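Local coordinates for recombination protein recR (Deinococcus radiodurans, PDB 1VDD) that takes part in homologous recombinational repair of DNA, as a ring-shaped assembly that probably acts together with RecF and RecO, at the interface of chains A and B. Numbering follows the deposited sequence. Chains: chain A/B, Recombination protein recR.

The interface of chains A and B. Residues chain A 136, 138, 166-168; chain B 190, 193-195.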
ATOM      1  N   GLU A 136     -37.729 -18.681   4.940  1.00 35.00           N
ATOM      2  CA  GLU A 136     -36.332 -19.025   4.741  1.00 35.28           C
ATOM      3  C   GLU A 136     -35.433 -18.125   5.568  1.00 33.72           C
ATOM      4  O   GLU A 136     -35.653 -16.917   5.666  1.00 34.73           O
ATOM      5  CB  GLU A 136     -35.949 -18.901   3.260  1.00 35.36           C
ATOM      6  CG  GLU A 136     -34.443 -18.965   3.003  1.00 37.45           C
ATOM      7  CD  GLU A 136     -34.083 -18.953   1.519  1.00 46.01           C
ATOM      8  OE1 GLU A 136     -34.633 -18.119   0.762  1.00 38.57           O
ATOM      9  OE2 GLU A 136     -33.237 -19.780   1.113  1.00 49.06           O
ATOM     10  N   ILE A 138     -31.770 -16.909   5.624  1.00 38.15           N
ATOM     11  CA  ILE A 138     -30.495 -16.845   4.932  1.00 38.94           C
ATOM     12  C   ILE A 138     -29.479 -16.390   5.953  1.00 37.36           C
ATOM     13  O   ILE A 138     -29.662 -15.356   6.596  1.00 33.18           O
ATOM     14  CB  ILE A 138     -30.528 -15.818   3.795  1.00 39.12           C
ATOM     15  CG1 ILE A 138     -31.591 -16.212   2.765  1.00 41.69           C
ATOM     16  CG2 ILE A 138     -29.164 -15.715   3.168  1.00 40.05           C
ATOM     17  CD1 ILE A 138     -31.889 -15.138   1.737  1.00 25.75           C
ATOM     18  N   SER A 166     -30.452 -21.333   4.999  1.00 37.98           N
ATOM     19  CA  SER A 166     -29.454 -21.298   3.953  1.00 35.74           C
ATOM     20  C   SER A 166     -28.316 -20.399   4.384  1.00 31.47           C
ATOM     21  O   SER A 166     -28.487 -19.549   5.249  1.00 33.68           O
ATOM     22  CB  SER A 166     -30.072 -20.773   2.649  1.00 41.81           C
ATOM     23  OG  SER A 166     -30.660 -19.491   2.826  1.00 46.43           O
ATOM     24  N   ARG A 167     -27.158 -20.603   3.774  1.00 36.26           N
ATOM     25  CA  ARG A 167     -25.957 -19.818   4.050  1.00 36.46           C
ATOM     26  C   ARG A 167     -25.509 -19.230   2.701  1.00 38.53           C
ATOM     27  O   ARG A 167     -25.687 -19.872   1.654  1.00 33.86           O
ATOM     28  CB  ARG A 167     -24.871 -20.727   4.616  1.00 32.32           C
ATOM     29  CG  ARG A 167     -23.580 -20.029   4.960  1.00 32.01           C
ATOM     30  CD  ARG A 167     -23.701 -19.235   6.239  1.00 33.95           C
ATOM     31  NE  ARG A 167     -22.387 -18.945   6.803  1.00 25.53           N
ATOM     32  CZ  ARG A 167     -21.863 -17.730   6.902  1.00 27.27           C
ATOM     33  NH1 ARG A 167     -22.533 -16.663   6.474  1.00 28.98           N
ATOM     34  NH2 ARG A 167     -20.664 -17.581   7.442  1.00 20.92           N
ATOM     35  N   ILE A 168     -24.951 -18.018   2.715  1.00 35.17           N
ATOM     36  CA  ILE A 168     -24.525 -17.397   1.468  1.00 33.34           C
ATOM     37  C   ILE A 168     -23.356 -18.200   0.912  1.00 36.57           C
ATOM     38  O   ILE A 168     -22.655 -18.880   1.652  1.00 34.59           O
ATOM     39  CB  ILE A 168     -24.142 -15.902   1.666  1.00 34.82           C
ATOM     40  CG1 ILE A 168     -23.065 -15.752   2.741  1.00 35.64           C
ATOM     41  CG2 ILE A 168     -25.358 -15.113   2.077  1.00 28.84           C
ATOM     42  CD1 ILE A 168     -22.683 -14.311   2.987  1.00 43.04           C
TER
ATOM     43  N   LEU B 190     -25.700 -14.188  -2.465  1.00 36.00           N
ATOM     44  CA  LEU B 190     -27.075 -14.417  -2.008  1.00 35.20           C
ATOM     45  C   LEU B 190     -27.874 -15.324  -2.944  1.00 35.72           C
ATOM     46  O   LEU B 190     -28.607 -16.212  -2.500  1.00 35.95           O
ATOM     47  CB  LEU B 190     -27.813 -13.084  -1.858  1.00 35.30           C
ATOM     48  CG  LEU B 190     -28.051 -12.557  -0.436  1.00 40.68           C
ATOM     49  CD1 LEU B 190     -28.715 -11.190  -0.509  1.00 36.23           C
ATOM     50  CD2 LEU B 190     -28.919 -13.537   0.356  1.00 40.75           C
ATOM     51  N   ARG B 193     -26.731 -18.908  -2.757  1.00 36.63           N
ATOM     52  CA  ARG B 193     -26.740 -19.436  -1.396  1.00 40.73           C
ATOM     53  C   ARG B 193     -27.209 -20.890  -1.383  1.00 45.71           C
ATOM     54  O   ARG B 193     -28.231 -21.237  -1.981  1.00 46.41           O
ATOM     55  CB  ARG B 193     -27.661 -18.598  -0.512  1.00 36.99           C
ATOM     56  CG  ARG B 193     -29.129 -18.879  -0.744  1.00 34.78           C
ATOM     57  CD  ARG B 193     -29.982 -17.669  -0.475  1.00 35.34           C
ATOM     58  NE  ARG B 193     -31.361 -17.920  -0.855  1.00 35.80           N
ATOM     59  CZ  ARG B 193     -32.136 -17.048  -1.492  1.00 37.55           C
ATOM     60  NH1 ARG B 193     -31.658 -15.854  -1.828  1.00 28.02           N
ATOM     61  NH2 ARG B 193     -33.395 -17.371  -1.784  1.00 29.56           N
ATOM     62  N   GLN B 194     -26.451 -21.736  -0.702  1.00 48.17           N
ATOM     63  CA  GLN B 194     -26.779 -23.149  -0.599  1.00 53.69           C
ATOM     64  C   GLN B 194     -27.668 -23.328   0.628  1.00 52.72           C
ATOM     65  O   GLN B 194     -27.298 -22.914   1.725  1.00 48.98           O
ATOM     66  CB  GLN B 194     -25.495 -23.959  -0.413  1.00 61.23           C
ATOM     67  CG  GLN B 194     -24.228 -23.193  -0.782  1.00 71.16           C
ATOM     68  CD  GLN B 194     -23.029 -23.562   0.092  1.00 79.73           C
ATOM     69  OE1 GLN B 194     -22.575 -24.711   0.095  1.00 79.84           O
ATOM     70  NE2 GLN B 194     -22.513 -22.583   0.841  1.00 79.18           N
ATOM     71  N   THR B 195     -28.846 -23.919   0.457  1.00 53.13           N
ATOM     72  CA  THR B 195     -29.696 -24.128   1.617  1.00 54.18           C
ATOM     73  C   THR B 195     -28.981 -25.245   2.366  1.00 53.20           C
ATOM     74  O   THR B 195     -28.299 -26.058   1.747  1.00 49.99           O
ATOM     75  CB  THR B 195     -31.138 -24.556   1.238  1.00 55.43           C
ATOM     76  OG1 THR B 195     -31.110 -25.825   0.585  1.00 56.00           O
ATOM     77  CG2 THR B 195     -31.786 -23.518   0.320  1.00 55.67           C
TER
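Strand 164-167 of the Toprim domain of chain A is extended across the subunit boundary by strand 194-197 from the C-terminal region of chain B, a worked example of dimerisation by exchanged tails. The two run antiparallel, A:Ser166 paired with B:Thr195 and A:Arg167 with B:Gln194. A:Arg167 N donates a hydrogen bond of 3.1 Å to B:Gln194 O; the return bond from B:Gln194 N to A:Arg167 O is weak, and B:Gln194 is poorly ordered, so its side of the pairing should be read with caution. Backbone pairing depends little on sequence; the side chains around it are likely to supply the selectivity. B:Arg193 leaves its backbone with CG between the backbone N and the carbonyl carbon (chi1 76°), then stretches from CG to NE over A:Ser166 towards A:Glu136, which it meets tip to tip. Two guanidinium nitrogens face the two carboxylate oxygens, but the planes are twisted 79° apart. B:Arg193 NH2 forms a salt bridge with A:Glu136 OE1 at 2.9 Å, a charge contact and not a hydrogen bond, while NE of the same arginine gives a bent hydrogen bond of 3.3 Å to OE2 of A:Glu136. The hydroxyl OG of A:Ser166 bonds to that OE2 as well, at 3.1 Å, approaching from the same face; the two donors are likely to restrain turning of the A:Glu136 carboxylate. A:Ile138 CD1 packs against one face of the B:Arg193 guanidinium, 3.5 Å from its plane and offset toward the rim, and A:Ile138 CG2 touches B:Leu190 CD2 at 3.6 Å, the two side chains crossing at about a right angle. An alanine in place of B:Arg193 would probably leave the carboxylate of A:Glu136 without its cationic mate and strip A:Ile138 of cover. In the fold, A:Glu136 and A:Ile138 lie on strand 136-139, beside strand 164-167, while B:Leu190 near the end of helix 183-191 and the following loop bring chain B's tail to the edge of chain A's sheet; two-fold symmetry repeats the arrangement.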